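Local coordinates for protein LytB (Plasmodium falciparum, PDB 4N7B) that catalyses the last step of the DOXP/MEP isoprenoid pathway, reducing HMBPP to isopentenyl and dimethylallyl diphosphate with an iron-sulfur cluster and electrons from ferredoxin, at residues Ile225-Phe230 and Gln420-Lys425; Ile258-Ile263 and Ser291-Ser296; Thr433-Ser438 and Ala479-Ala484; Ser439-Ala444 and Ala483-Glu488. All coordinates share one frame; numbering follows the deposited sequence.

Interaction 1: Ile225-Phe230 and Gln420-Lys425; sequences INPRGF and QTALNK
In the alpha/beta layering of this IspH protein, the end of strand 221-226, a member of a five-stranded parallel sheet, packs against helix 414-427, and the joint is held by a few apolar groups without any hydrogen bond between 225-230 and 420-425. I225 carries most of it. Its side chain leaves the strand toward the helix and forks: CG2 stands anti to the backbone N while CG1 lies beside that N (chi1 -63°), so the two branches reach different residues of the helix. The CG2 branch ends against the methyl of A422, with I225 CG2 and A422 CB 3.9 Å apart. The longer branch, extended at chi2 166°, passes obliquely across L423, and I225 CD1 meets L423 CD1 at 3.9 Å. L423 holds its CG anti to the backbone N, and of its two methyls CD1 is the one that touches. A422 CB, directed toward the strand end, is also met from a second side, where P227 CD lies 4.1 Å from A422 CB. A cis peptide bond precedes P227 and turns the chain just after the strand. The same helix holds the following loop through R419, which donates to the carbonyl of G229, on the way to the cluster ligand C231. R228 runs off from the helix and folds back along its own strand end. Its NH2 forms a salt bridge with E488, while R228 NH1 donates to I225 O at 2.8 Å, with the acceptor lying in the guanidinium plane but the donor standing above the plane of the carbonyl.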
loop_
_atom_site.group_PDB
_atom_site.type_symbol
_atom_site.label_atom_id
_atom_site.label_comp_id
_atom_site.label_asym_id
_atom_site.label_seq_id
_atom_site.Cartn_x
_atom_site.Cartn_y
_atom_site.Cartn_z
ATOM N N ILE A 225 -4.187 -18.476 1.149
ATOM C CA ILE A 225 -2.962 -18.034 1.788
ATOM C C ILE A 225 -3.215 -17.016 2.885
ATOM O O ILE A 225 -4.072 -16.137 2.761
ATOM C CB ILE A 225 -2.020 -17.416 0.757
ATOM C CG1 ILE A 225 -1.619 -18.481 -0.260
ATOM C CG2 ILE A 225 -0.791 -16.877 1.431
ATOM C CD1 ILE A 225 -0.961 -17.950 -1.513
ATOM N N ASN A 226 -2.419 -17.128 3.935
ATOM C CA ASN A 226 -2.429 -16.189 5.023
ATOM C C ASN A 226 -0.962 -15.963 5.343
ATOM O O ASN A 226 -0.177 -16.905 5.357
ATOM C CB ASN A 226 -3.179 -16.829 6.222
ATOM C CG ASN A 226 -3.559 -15.833 7.272
ATOM O OD1 ASN A 226 -4.286 -14.868 6.996
ATOM N ND2 ASN A 226 -3.097 -16.067 8.510
ATOM N N PRO A 227 -0.564 -14.721 5.599
ATOM C CA PRO A 227 -1.383 -13.511 5.581
ATOM C C PRO A 227 -1.729 -12.996 4.192
ATOM O O PRO A 227 -1.016 -13.245 3.209
ATOM C CB PRO A 227 -0.501 -12.489 6.304
ATOM C CG PRO A 227 0.872 -12.949 6.051
ATOM C CD PRO A 227 0.806 -14.453 6.056
ATOM N N ARG A 228 -2.838 -12.257 4.148
ATOM C CA ARG A 228 -3.352 -11.661 2.935
ATOM C C ARG A 228 -4.262 -10.539 3.354
ATOM O O ARG A 228 -4.570 -10.401 4.540
ATOM C CB ARG A 228 -4.195 -12.667 2.150
ATOM C CG ARG A 228 -5.447 -13.156 2.940
ATOM C CD ARG A 228 -6.332 -14.058 2.067
ATOM N NE ARG A 228 -7.577 -14.418 2.728
ATOM C CZ ARG A 228 -7.697 -15.417 3.602
ATOM N NH1 ARG A 228 -6.653 -16.170 3.901
ATOM N NH2 ARG A 228 -8.862 -15.675 4.183
ATOM N N GLY A 229 -4.755 -9.773 2.383
ATOM C CA GLY A 229 -5.849 -8.852 2.673
ATOM C C GLY A 229 -5.447 -7.692 3.571
ATOM O O GLY A 229 -4.253 -7.382 3.715
ATOM N N PHE A 230 -6.451 -7.048 4.163
ATOM C CA PHE A 230 -6.265 -5.785 4.886
ATOM C C PHE A 230 -5.022 -5.782 5.783
ATOM O O PHE A 230 -4.805 -6.687 6.590
ATOM C CB PHE A 230 -7.493 -5.461 5.751
ATOM C CG PHE A 230 -8.632 -4.791 5.006
ATOM C CD1 PHE A 230 -8.616 -4.673 3.627
ATOM C CD2 PHE A 230 -9.719 -4.277 5.700
ATOM C CE1 PHE A 230 -9.663 -4.063 2.957
ATOM C CE2 PHE A 230 -10.764 -3.660 5.037
ATOM C CZ PHE A 230 -10.740 -3.558 3.667
ATOM N N GLN A 420 4.117 -10.980 0.214
ATOM C CA GLN A 420 4.989 -11.527 -0.837
ATOM C C GLN A 420 5.700 -12.778 -0.357
ATOM O O GLN A 420 5.793 -13.773 -1.072
ATOM C CB GLN A 420 6.033 -10.493 -1.284
ATOM C CG GLN A 420 5.463 -9.373 -2.131
ATOM C CD GLN A 420 6.478 -8.273 -2.430
ATOM O OE1 GLN A 420 7.681 -8.529 -2.510
ATOM N NE2 GLN A 420 5.997 -7.041 -2.572
ATOM N N THR A 421 6.189 -12.747 0.876
ATOM C CA THR A 421 6.942 -13.883 1.403
ATOM C C THR A 421 6.076 -15.157 1.428
ATOM O O THR A 421 6.523 -16.245 1.022
ATOM C CB THR A 421 7.506 -13.587 2.804
ATOM O OG1 THR A 421 8.436 -12.495 2.718
ATOM C CG2 THR A 421 8.225 -14.825 3.373
ATOM N N ALA A 422 4.833 -15.026 1.866
ATOM C CA ALA A 422 3.973 -16.196 1.987
ATOM C C ALA A 422 3.627 -16.739 0.600
ATOM O O ALA A 422 3.703 -17.936 0.348
ATOM C CB ALA A 422 2.726 -15.838 2.749
ATOM N N LEU A 423 3.264 -15.844 -0.305
ATOM C CA LEU A 423 2.933 -16.234 -1.675
ATOM C C LEU A 423 4.140 -16.895 -2.360
ATOM O O LEU A 423 4.013 -17.933 -3.037
ATOM C CB LEU A 423 2.495 -15.002 -2.464
ATOM C CG LEU A 423 2.323 -15.208 -3.973
ATOM C CD1 LEU A 423 1.247 -16.266 -4.237
ATOM C CD2 LEU A 423 1.999 -13.884 -4.687
ATOM N N ASN A 424 5.321 -16.299 -2.176
ATOM C CA ASN A 424 6.541 -16.829 -2.784
ATOM C C ASN A 424 6.825 -18.268 -2.369
ATOM O O ASN A 424 7.328 -19.052 -3.170
ATOM C CB ASN A 424 7.746 -15.968 -2.423
ATOM C CG ASN A 424 7.729 -14.631 -3.125
ATOM O OD1 ASN A 424 7.019 -14.458 -4.105
ATOM N ND2 ASN A 424 8.518 -13.682 -2.637
ATOM N N LYS A 425 6.517 -18.603 -1.114
ATOM C CA LYS A 425 6.784 -19.944 -0.573
ATOM C C LYS A 425 5.909 -21.013 -1.194
ATOM O O LYS A 425 6.365 -22.125 -1.439
ATOM C CB LYS A 425 6.533 -19.987 0.930
ATOM C CG LYS A 425 7.787 -20.021 1.757
ATOM C CD LYS A 425 7.466 -19.715 3.215
ATOM C CE LYS A 425 8.553 -18.871 3.846
ATOM N NZ LYS A 425 8.214 -18.546 5.258
#

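Interaction 2: Ile258-Ile263 and Ser291-Ser296; sequences IVHNDI and SAHGIS. With SO4 (sulfate ion), chain C.
Two loops of the substrate pocket meet here, and the rings of H260 and H293 form a face-to-face stack with centroids 3.9 Å apart and planes tilted by 24°. By similarity H260 and H293 both bind HMBPP and the two products. The close part is the stack itself: H293 CE1 sits over the centre of the H260 ring, 3.4 Å from H260 NE2, whereas H260 CE1 lies over the H293 face nearer its rim. Both rings swing beside their own backbone N, anti to the carbonyl carbon. H256 takes a hydrogen bond with H260 NE2, which helps to fix the rotation of that ring. Behind the stack the contact loosens into a single weak backbone bond, from A292 N to I258 O at 3.4 Å, at the start of the type I turn S291-G294. On the pocket side a sulfate and a water join the rings, with H343 also against H260. The sulfate, probably from the crystallisation liquor, occupies a position consistent with a substrate phosphate, and the water touches it, H260 N and H293 NE2 together. The ion lies at the edge of the H260 ring, where H260 ND1 donates to sulfate O3 at 2.8 Å.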
loop_
_atom_site.group_PDB
_atom_site.type_symbol
_atom_site.label_atom_id
_atom_site.label_comp_id
_atom_site.label_asym_id
_atom_site.label_seq_id
_atom_site.Cartn_x
_atom_site.Cartn_y
_atom_site.Cartn_z
ATOM N N ILE A 258 -8.880 6.944 -0.332
ATOM C CA ILE A 258 -8.422 6.639 1.019
ATOM C C ILE A 258 -7.513 5.408 1.054
ATOM O O ILE A 258 -6.548 5.366 1.812
ATOM C CB ILE A 258 -9.634 6.477 1.951
ATOM C CG1 ILE A 258 -9.339 7.105 3.315
ATOM C CG2 ILE A 258 -10.080 5.038 2.013
ATOM C CD1 ILE A 258 -8.597 6.261 4.203
ATOM N N VAL A 259 -7.835 4.416 0.227
ATOM C CA VAL A 259 -6.946 3.296 -0.059
ATOM C C VAL A 259 -7.190 2.934 -1.525
ATOM O O VAL A 259 -8.214 3.308 -2.106
ATOM C CB VAL A 259 -7.207 2.067 0.851
ATOM C CG1 VAL A 259 -7.090 2.445 2.319
ATOM C CG2 VAL A 259 -8.570 1.491 0.595
ATOM N N HIS A 260 -6.257 2.217 -2.138
ATOM C CA HIS A 260 -6.364 1.928 -3.564
ATOM C C HIS A 260 -7.194 0.678 -3.784
ATOM O O HIS A 260 -6.678 -0.368 -4.179
ATOM C CB HIS A 260 -4.984 1.767 -4.188
ATOM C CG HIS A 260 -4.251 3.059 -4.390
ATOM N ND1 HIS A 260 -2.877 3.127 -4.435
ATOM C CD2 HIS A 260 -4.693 4.332 -4.554
ATOM C CE1 HIS A 260 -2.499 4.381 -4.625
ATOM N NE2 HIS A 260 -3.584 5.129 -4.696
ATOM N N ASN A 261 -8.487 0.795 -3.501
ATOM C CA ASN A 261 -9.434 -0.253 -3.823
ATOM C C ASN A 261 -10.798 0.366 -4.130
ATOM O O ASN A 261 -11.393 1.024 -3.274
ATOM C CB ASN A 261 -9.549 -1.247 -2.678
ATOM C CG ASN A 261 -10.470 -2.399 -3.015
ATOM O OD1 ASN A 261 -11.693 -2.293 -2.888
ATOM N ND2 ASN A 261 -9.890 -3.511 -3.451
ATOM N N ASP A 262 -11.292 0.154 -5.347
ATOM C CA ASP A 262 -12.530 0.792 -5.788
ATOM C C ASP A 262 -13.720 0.294 -4.970
ATOM O O ASP A 262 -14.640 1.042 -4.675
ATOM C CB ASP A 262 -12.749 0.562 -7.289
ATOM C CG ASP A 262 -11.533 0.975 -8.126
ATOM O OD1 ASP A 262 -11.218 2.188 -8.136
ATOM O OD2 ASP A 262 -10.880 0.095 -8.753
ATOM N N ILE A 263 -13.695 -0.967 -4.575
ATOM C CA ILE A 263 -14.810 -1.513 -3.802
ATOM C C ILE A 263 -14.955 -0.815 -2.459
ATOM O O ILE A 263 -16.043 -0.408 -2.095
ATOM C CB ILE A 263 -14.668 -3.009 -3.616
ATOM C CG1 ILE A 263 -14.799 -3.680 -4.985
ATOM C CG2 ILE A 263 -15.725 -3.532 -2.639
ATOM C CD1 ILE A 263 -14.406 -5.114 -4.986
ATOM N N SER A 291 -5.208 10.525 3.099
ATOM C CA SER A 291 -5.263 9.088 2.883
ATOM C C SER A 291 -4.065 8.361 3.488
ATOM O O SER A 291 -3.093 8.978 3.920
ATOM C CB SER A 291 -5.315 8.783 1.387
ATOM O OG SER A 291 -4.033 8.943 0.808
ATOM N N ALA A 292 -4.140 7.033 3.484
ATOM C CA ALA A 292 -3.097 6.182 4.037
ATOM C C ALA A 292 -1.745 6.382 3.383
ATOM O O ALA A 292 -0.715 6.132 4.007
ATOM C CB ALA A 292 -3.512 4.743 3.907
ATOM N N HIS A 293 -1.747 6.825 2.129
ATOM C CA HIS A 293 -0.520 6.942 1.344
ATOM C C HIS A 293 0.282 8.176 1.715
ATOM O O HIS A 293 1.399 8.373 1.241
ATOM C CB HIS A 293 -0.877 7.029 -0.142
ATOM C CG HIS A 293 -1.846 5.981 -0.587
ATOM N ND1 HIS A 293 -3.143 6.274 -0.947
ATOM C CD2 HIS A 293 -1.714 4.637 -0.697
ATOM C CE1 HIS A 293 -3.765 5.155 -1.277
ATOM N NE2 HIS A 293 -2.923 4.148 -1.130
ATOM N N GLY A 294 -0.309 9.045 2.518
ATOM C CA GLY A 294 0.380 10.249 2.914
ATOM C C GLY A 294 0.184 11.395 1.938
ATOM O O GLY A 294 -0.420 11.253 0.867
ATOM N N ILE A 295 0.734 12.541 2.309
ATOM C CA ILE A 295 0.454 13.772 1.604
ATOM C C ILE A 295 1.684 14.672 1.598
ATOM O O ILE A 295 2.559 14.543 2.457
ATOM C CB ILE A 295 -0.747 14.514 2.259
ATOM C CG1 ILE A 295 -1.244 15.634 1.343
ATOM C CG2 ILE A 295 -0.378 15.068 3.651
ATOM C CD1 ILE A 295 -1.923 15.127 0.089
ATOM N N SER A 296 1.757 15.565 0.615
ATOM C CA SER A 296 2.826 16.552 0.564
ATOM C C SER A 296 2.592 17.617 1.646
ATOM O O SER A 296 1.454 18.022 1.888
ATOM C CB SER A 296 2.885 17.206 -0.825
ATOM O OG SER A 296 3.115 16.243 -1.841
HETATM S S SO4 C . -0.701 0.854 -2.844
HETATM O O1 SO4 C . -0.077 1.880 -2.021
HETATM O O2 SO4 C . -2.080 0.627 -2.398
HETATM O O3 SO4 C . -0.692 1.347 -4.219
HETATM O O4 SO4 C . 0.026 -0.427 -2.806
HETATM O O HOH W 1 -3.810 1.284 -0.839
#

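Interaction 3: Thr433-Ser438 and Ala479-Ala484; sequences TIVVGS and ALTSAA
Four backbone hydrogen bonds, two from I434 and two from V436, join strands 432-436 and 477-482 in a parallel ladder that runs from T433 opposite A479 to V436 opposite S482. I434 gives and takes: I434 N donates to A479 O at 2.9 Å, and I434 O accepts from T481 N at 3.1 Å. V436 repeats the pattern two residues on, and its last bond, from A483 N to V436 O at 3.1 Å, carries the pairing one residue past the end of strand 477-482. T486 OG1 also bonds V436 O, so this carbonyl is gripped twice. On one face L480, with CG anti to the backbone N (chi1 173°), brings CD1 obliquely over the neighbouring strand, where L480 CD1 meets I434 CG2 and V436 CG2, each at 3.8 Å. On the other, V435 and T481 run alongside each other in the same direction, with their CG2 methyls 4.1 Å apart. T433 OG1 touches the A479 methyl, while its hydrogen bond goes to S451. Beyond the ladder G437, with backbone angles that suit glycine, passes close to A483, and strand 477-482 leads into A484, which touches the iron-sulfur cluster. Both strands are interior to the five-stranded parallel sheet, with 477-482 in the middle: 458-461 flanks 432-436 and 221-226 flanks 477-482. Helix 488-499 lies over the face of I434, V436, L480 and S482, and helix 442-452 over V435.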
loop_
_atom_site.group_PDB
_atom_site.type_symbol
_atom_site.label_atom_id
_atom_site.label_comp_id
_atom_site.label_asym_id
_atom_site.label_seq_id
_atom_site.Cartn_x
_atom_site.Cartn_y
_atom_site.Cartn_z
ATOM N N THR A 433 -1.553 -18.452 -9.981
ATOM C CA THR A 433 -1.739 -17.599 -8.818
ATOM C C THR A 433 -2.839 -16.574 -9.116
ATOM O O THR A 433 -2.799 -15.887 -10.143
ATOM C CB THR A 433 -0.440 -16.842 -8.452
ATOM O OG1 THR A 433 0.532 -17.763 -7.930
ATOM C CG2 THR A 433 -0.744 -15.776 -7.400
ATOM N N ILE A 434 -3.824 -16.489 -8.229
ATOM C CA ILE A 434 -4.850 -15.457 -8.329
ATOM C C ILE A 434 -4.681 -14.477 -7.196
ATOM O O ILE A 434 -4.706 -14.859 -6.019
ATOM C CB ILE A 434 -6.267 -16.017 -8.249
ATOM C CG1 ILE A 434 -6.567 -16.867 -9.477
ATOM C CG2 ILE A 434 -7.276 -14.871 -8.173
ATOM C CD1 ILE A 434 -7.878 -17.587 -9.384
ATOM N N VAL A 435 -4.465 -13.219 -7.552
ATOM C CA VAL A 435 -4.359 -12.175 -6.565
ATOM C C VAL A 435 -5.610 -11.348 -6.659
ATOM O O VAL A 435 -5.933 -10.829 -7.728
ATOM C CB VAL A 435 -3.174 -11.259 -6.805
ATOM C CG1 VAL A 435 -3.155 -10.162 -5.748
ATOM C CG2 VAL A 435 -1.885 -12.056 -6.785
ATOM N N VAL A 436 -6.325 -11.225 -5.540
ATOM C CA VAL A 436 -7.556 -10.435 -5.537
ATOM C C VAL A 436 -7.223 -9.023 -5.133
ATOM O O VAL A 436 -6.609 -8.780 -4.100
ATOM C CB VAL A 436 -8.610 -11.039 -4.622
ATOM C CG1 VAL A 436 -9.907 -10.274 -4.731
ATOM C CG2 VAL A 436 -8.803 -12.505 -4.988
ATOM N N GLY A 437 -7.568 -8.082 -5.993
ATOM C CA GLY A 437 -7.301 -6.697 -5.679
ATOM C C GLY A 437 -7.448 -5.798 -6.872
ATOM O O GLY A 437 -7.780 -6.254 -7.984
ATOM N N SER A 438 -7.230 -4.510 -6.631
ATOM C CA SER A 438 -7.413 -3.484 -7.654
ATOM C C SER A 438 -6.142 -3.194 -8.453
ATOM O O SER A 438 -5.033 -3.238 -7.912
ATOM C CB SER A 438 -7.882 -2.189 -6.997
ATOM O OG SER A 438 -7.641 -1.104 -7.870
ATOM N N ALA A 479 -2.839 -20.936 -6.152
ATOM C CA ALA A 479 -2.411 -20.154 -5.016
ATOM C C ALA A 479 -3.335 -18.933 -4.961
ATOM O O ALA A 479 -3.402 -18.168 -5.937
ATOM C CB ALA A 479 -0.974 -19.718 -5.226
ATOM N N LEU A 480 -4.086 -18.754 -3.869
ATOM C CA LEU A 480 -5.007 -17.616 -3.809
ATOM C C LEU A 480 -4.628 -16.666 -2.684
ATOM O O LEU A 480 -4.548 -17.081 -1.526
ATOM C CB LEU A 480 -6.445 -18.088 -3.634
ATOM C CG LEU A 480 -7.503 -17.014 -3.386
ATOM C CD1 LEU A 480 -7.707 -16.121 -4.609
ATOM C CD2 LEU A 480 -8.824 -17.670 -2.986
ATOM N N THR A 481 -4.358 -15.407 -3.025
ATOM C CA THR A 481 -4.078 -14.399 -2.016
ATOM C C THR A 481 -4.752 -13.073 -2.356
ATOM O O THR A 481 -5.519 -12.994 -3.307
ATOM C CB THR A 481 -2.579 -14.191 -1.814
ATOM O OG1 THR A 481 -2.387 -13.330 -0.684
ATOM C CG2 THR A 481 -1.958 -13.560 -3.007
ATOM N N SER A 482 -4.475 -12.029 -1.593
ATOM C CA SER A 482 -5.128 -10.762 -1.835
ATOM C C SER A 482 -4.266 -9.638 -1.312
ATOM O O SER A 482 -3.475 -9.828 -0.392
ATOM C CB SER A 482 -6.508 -10.732 -1.165
ATOM O OG SER A 482 -6.366 -10.915 0.235
ATOM N N ALA A 483 -4.419 -8.470 -1.923
ATOM C CA ALA A 483 -3.604 -7.314 -1.604
ATOM C C ALA A 483 -4.002 -6.688 -0.280
ATOM O O ALA A 483 -5.041 -7.018 0.295
ATOM C CB ALA A 483 -3.726 -6.293 -2.698
ATOM N N ALA A 484 -3.172 -5.763 0.184
ATOM C CA ALA A 484 -3.352 -5.152 1.489
ATOM C C ALA A 484 -4.561 -4.230 1.562
ATOM O O ALA A 484 -4.929 -3.782 2.644
ATOM C CB ALA A 484 -2.078 -4.384 1.884
#

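Interaction 4: Ser439-Ala444 and Ala483-Glu488; sequences SSSSNA and AASTPE. With SO4 (sulfate ion), chain C.
N443 bridges a bound anion and the neighbouring loop. From its CB, which lies 3.7 Å from sulfate O4, the side chain takes the crowded position between the backbone N and the carbonyl carbon (chi1 79°), and chi2 of 87° turns the amide so that its two ends serve different partners. N443 CG lies 3.8 Å from sulfate O4 and 3.9 Å from A484 N. OD1 faces 483-488: A484 N donates to N443 OD1 at 3.1 Å, nearly straight and in the carbonyl plane on a lone pair, while the same oxygen touches the A483 methyl. ND2 faces the ion, and N443 ND2 donates to sulfate O4 at 3.0 Å. Since O4 also accepts from N443 N, one residue holds it by two bonds. This is an anion site at the N-terminus of helix 442-452, where S442 N adds a 2.8 Å bond to sulfate O3 and the first-turn N-H groups would favour a negative charge. S441 is the N-cap, its OG taking A444 N at 3.2 Å and fixing the start of the helix. S441, S442, N443 and S485 bind the substrate and products by similarity, so the sulfate, probably from the crystallisation liquor, is consistent with a phosphate position. The A483-T486 turn passes beside this helix end. Beside the amide the packing is tight: A444 CB and A483 CB stand only 3.4 Å apart.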
loop_
_atom_site.group_PDB
_atom_site.type_symbol
_atom_site.label_atom_id
_atom_site.label_comp_id
_atom_site.label_asym_id
_atom_site.label_seq_id
_atom_site.Cartn_x
_atom_site.Cartn_y
_atom_site.Cartn_z
ATOM N N SER A 439 -6.304 -2.850 -9.727
ATOM C CA SER A 439 -5.152 -2.546 -10.578
ATOM C C SER A 439 -4.524 -1.218 -10.187
ATOM O O SER A 439 -3.393 -0.936 -10.561
ATOM C CB SER A 439 -5.541 -2.527 -12.059
ATOM O OG SER A 439 -6.554 -1.577 -12.279
ATOM N N SER A 440 -5.243 -0.406 -9.418
ATOM C CA SER A 440 -4.680 0.860 -8.953
ATOM C C SER A 440 -3.745 0.633 -7.753
ATOM O O SER A 440 -3.085 1.557 -7.305
ATOM C CB SER A 440 -5.801 1.825 -8.558
ATOM O OG SER A 440 -6.530 1.318 -7.440
ATOM N N SER A 441 -3.704 -0.590 -7.222
ATOM C CA SER A 441 -2.856 -0.885 -6.066
ATOM C C SER A 441 -1.487 -1.464 -6.421
ATOM O O SER A 441 -1.384 -2.558 -6.992
ATOM C CB SER A 441 -3.544 -1.863 -5.116
ATOM O OG SER A 441 -2.567 -2.426 -4.256
ATOM N N SER A 442 -0.430 -0.763 -6.029
ATOM C CA SER A 442 0.917 -1.204 -6.359
ATOM C C SER A 442 1.254 -2.538 -5.687
ATOM O O SER A 442 1.782 -3.439 -6.340
ATOM C CB SER A 442 1.944 -0.112 -6.006
ATOM O OG SER A 442 3.262 -0.637 -5.959
ATOM N N ASN A 443 0.948 -2.698 -4.403
ATOM C CA ASN A 443 1.342 -3.933 -3.727
ATOM C C ASN A 443 0.603 -5.145 -4.301
ATOM O O ASN A 443 1.139 -6.253 -4.309
ATOM C CB ASN A 443 1.169 -3.845 -2.192
ATOM C CG ASN A 443 -0.266 -4.040 -1.751
ATOM O OD1 ASN A 443 -0.715 -5.165 -1.546
ATOM N ND2 ASN A 443 -0.992 -2.945 -1.592
ATOM N N ALA A 444 -0.634 -4.950 -4.759
ATOM C CA ALA A 444 -1.355 -6.016 -5.461
ATOM C C ALA A 444 -0.566 -6.405 -6.708
ATOM O O ALA A 444 -0.275 -7.582 -6.943
ATOM C CB ALA A 444 -2.760 -5.562 -5.861
ATOM N N ALA A 483 -4.419 -8.470 -1.923
ATOM C CA ALA A 483 -3.604 -7.314 -1.604
ATOM C C ALA A 483 -4.002 -6.688 -0.280
ATOM O O ALA A 483 -5.041 -7.018 0.295
ATOM C CB ALA A 483 -3.726 -6.293 -2.698
ATOM N N ALA A 484 -3.172 -5.763 0.184
ATOM C CA ALA A 484 -3.352 -5.152 1.489
ATOM C C ALA A 484 -4.561 -4.230 1.562
ATOM O O ALA A 484 -4.929 -3.782 2.644
ATOM C CB ALA A 484 -2.078 -4.384 1.884
ATOM N N SER A 485 -5.175 -3.945 0.421
ATOM C CA SER A 485 -6.301 -3.011 0.343
ATOM C C SER A 485 -7.581 -3.762 -0.007
ATOM O O SER A 485 -8.634 -3.154 -0.165
ATOM C CB SER A 485 -6.049 -1.951 -0.739
ATOM O OG SER A 485 -5.403 -2.553 -1.883
ATOM N N THR A 486 -7.494 -5.082 -0.132
ATOM C CA THR A 486 -8.624 -5.903 -0.614
ATOM C C THR A 486 -9.554 -6.466 0.500
ATOM O O THR A 486 -9.110 -7.214 1.375
ATOM C CB THR A 486 -8.105 -7.090 -1.444
ATOM O OG1 THR A 486 -7.282 -6.598 -2.509
ATOM C CG2 THR A 486 -9.258 -7.861 -2.035
ATOM N N PRO A 487 -10.858 -6.132 0.444
ATOM C CA PRO A 487 -11.824 -6.645 1.427
ATOM C C PRO A 487 -11.934 -8.157 1.391
ATOM O O PRO A 487 -11.945 -8.744 0.312
ATOM C CB PRO A 487 -13.148 -6.004 1.004
ATOM C CG PRO A 487 -12.763 -4.850 0.129
ATOM C CD PRO A 487 -11.485 -5.235 -0.540
ATOM N N GLU A 488 -12.022 -8.771 2.569
ATOM C CA GLU A 488 -11.990 -10.230 2.712
ATOM C C GLU A 488 -13.170 -10.857 1.965
ATOM O O GLU A 488 -13.013 -11.919 1.351
ATOM C CB GLU A 488 -11.985 -10.644 4.190
ATOM C CG GLU A 488 -11.994 -12.170 4.435
ATOM C CD GLU A 488 -10.832 -12.909 3.734
ATOM O OE1 GLU A 488 -10.929 -14.142 3.554
ATOM O OE2 GLU A 488 -9.824 -12.273 3.360
HETATM S S SO4 C . -0.701 0.854 -2.844
HETATM O O1 SO4 C . -0.077 1.880 -2.021
HETATM O O2 SO4 C . -2.080 0.627 -2.398
HETATM O O3 SO4 C . -0.692 1.347 -4.219
HETATM O O4 SO4 C . 0.026 -0.427 -2.806
#

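How the interactions relate
Interactions 1, 3 and 4 gather round one five-stranded parallel sheet, whereas interaction 2 joins loops at the end of another sheet across the pocket. All four are largely buried. Interaction 3 is sheet core, built on backbone bonds; interaction 1 adds the apolar side of a helix, A422 and L423, to the adjoining strand, with I225 and G229 bonded to L480 and S482. At the strand ends the chemistry turns polar. Interaction 4 continues from interaction 3 through A483 and A484, and the R228-E488 pair ties it to interaction 1. Interactions 2 and 4 converge on one sulfate, held by histidines H260 and H343 on one side and a helix N-terminus on the other.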